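Local coordinates for protein carboxylic ester hydrolase (Aspergillus niger, PDB 7K4O) that probably hydrolyses the ester bonds of tannins as a secreted serine esterase of the tannase family, to release gallic acid, at residues Y64-D67 against G71-V74. Residues are numbered along the deposited sequence; the frame is centred on the assembly and turned at random. Where two conformers were deposited one is given.
Sequences YSHD and GDQV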
loop_
_atom_site.group_PDB
_atom_site.type_symbol
_atom_site.label_atom_id
_atom_site.label_comp_id
_atom_site.label_asym_id
_atom_site.label_seq_id
_atom_site.Cartn_x
_atom_site.Cartn_y
_atom_site.Cartn_z
ATOM N N TYR A 64 17.496 -13.348 -15.901
ATOM C CA TYR A 64 17.239 -14.794 -15.848
ATOM C C TYR A 64 16.000 -15.104 -16.695
ATOM O O TYR A 64 15.307 -14.192 -17.118
ATOM C CB TYR A 64 17.124 -15.303 -14.418
ATOM C CG TYR A 64 15.907 -14.884 -13.638
ATOM C CD1 TYR A 64 14.736 -15.623 -13.681
ATOM C CD2 TYR A 64 15.928 -13.786 -12.813
ATOM C CE1 TYR A 64 13.640 -15.282 -12.903
ATOM C CE2 TYR A 64 14.839 -13.411 -12.047
ATOM C CZ TYR A 64 13.686 -14.163 -12.073
ATOM O OH TYR A 64 12.622 -13.807 -11.292
ATOM N N SER A 65 15.752 -16.383 -16.903
ATOM C CA SER A 65 14.579 -16.811 -17.685
ATOM C C SER A 65 13.954 -18.062 -17.083
ATOM O O SER A 65 14.635 -18.823 -16.385
ATOM C CB SER A 65 14.940 -17.009 -19.116
ATOM O OG SER A 65 15.919 -18.005 -19.280
ATOM N N HIS A 66 12.657 -18.250 -17.359
ATOM C CA HIS A 66 11.914 -19.451 -16.972
ATOM C C HIS A 66 12.058 -20.466 -18.096
ATOM O O HIS A 66 11.632 -20.163 -19.226
ATOM C CB HIS A 66 10.446 -19.148 -16.732
ATOM C CG HIS A 66 10.208 -18.268 -15.558
ATOM N ND1 HIS A 66 10.277 -16.917 -15.650
ATOM C CD2 HIS A 66 9.910 -18.549 -14.274
ATOM C CE1 HIS A 66 10.024 -16.389 -14.426
ATOM N NE2 HIS A 66 9.826 -17.379 -13.575
ATOM N N ASP A 67 12.562 -21.619 -17.754
ATOM C CA ASP A 67 12.714 -22.746 -18.705
ATOM C C ASP A 67 11.353 -23.025 -19.357
ATOM O O ASP A 67 10.366 -23.124 -18.670
ATOM C CB ASP A 67 13.260 -23.967 -18.016
ATOM C CG ASP A 67 14.644 -23.767 -17.402
ATOM O OD1 ASP A 67 15.277 -22.720 -17.723
ATOM O OD2 ASP A 67 15.021 -24.625 -16.550
ATOM N N GLY A 71 10.854 -16.661 -25.243
ATOM C CA GLY A 71 10.995 -15.200 -25.188
ATOM C C GLY A 71 11.087 -14.655 -23.756
ATOM O O GLY A 71 11.205 -13.396 -23.595
ATOM N N ASP A 72 11.015 -15.513 -22.748
ATOM C CA ASP A 72 10.950 -15.025 -21.350
ATOM C C ASP A 72 12.290 -14.369 -20.946
ATOM O O ASP A 72 13.378 -14.931 -21.253
ATOM C CB ASP A 72 10.626 -16.177 -20.423
ATOM C CG ASP A 72 10.241 -15.737 -19.030
ATOM O OD1 ASP A 72 9.222 -15.036 -18.886
ATOM O OD2 ASP A 72 11.027 -16.078 -18.094
ATOM N N GLN A 73 12.211 -13.268 -20.208
ATOM C CA GLN A 73 13.382 -12.647 -19.564
ATOM C C GLN A 73 12.913 -11.798 -18.378
ATOM O O GLN A 73 11.980 -10.968 -18.503
ATOM C CB GLN A 73 14.154 -11.767 -20.546
ATOM C CG GLN A 73 15.470 -11.278 -19.956
ATOM C CD GLN A 73 16.339 -10.569 -20.970
ATOM O OE1 GLN A 73 17.306 -11.143 -21.464
ATOM N NE2 GLN A 73 15.998 -9.340 -21.291
ATOM N N VAL A 74 13.577 -11.983 -17.252
ATOM C CA VAL A 74 13.346 -11.211 -16.028
ATOM C C VAL A 74 14.661 -10.474 -15.709
ATOM O O VAL A 74 15.732 -11.077 -15.819
ATOM C CB VAL A 74 12.934 -12.130 -14.874
ATOM C CG1 VAL A 74 12.618 -11.309 -13.645
ATOM C CG2 VAL A 74 11.747 -13.039 -15.241
#
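Two torsions set up the meeting of His66 with Asp72: the carboxylate of Asp72 extends anti to its own nitrogen (chi1 -167°), reaching across to strand 50-66, while the imidazole of His66 turns to stand beside its own backbone N (chi1 -66°). One oxygen, Asp72 OD2, can therefore serve two donors of one residue, an instance of a single carboxylate oxygen tying backbone and side chain together at a hairpin end. His66 ND1 meets it at 2.7 Å, almost exactly in the imidazole plane and on the syn side of the carboxylate, and the backbone His66 N bonds to the same OD2 at 2.8 Å from the anti side. Both donors lie off the carboxylate plane on the same face, and ring and carboxylate are turned 62° against each other. Beside this side-chain link, where the strands pair, Tyr64 and Val74 form an antiparallel hydrogen-bonded pair, with Tyr64 N to Val74 O at 2.9 Å and Val74 N to Tyr64 O at 2.8 Å. On the face that carries these two side chains, Val74 CB sits over the phenol ring, 3.6 Å from the Tyr64 ring centroid, in a CH-pi contact; its CG1 branch leans toward CZ and OH, and CG2 toward the edge of the His66 ring. Here strand 50-66 turns back into strand 74-81 and helix 144-169 packs against the side chains. Glu157 of that helix is hydrogen-bonded to both Tyr64 OH and His66 NE2. With carboxylates at both of its nitrogens, the His66 imidazole is fixed in rotation and would probably be biased toward the protonated, cationic form.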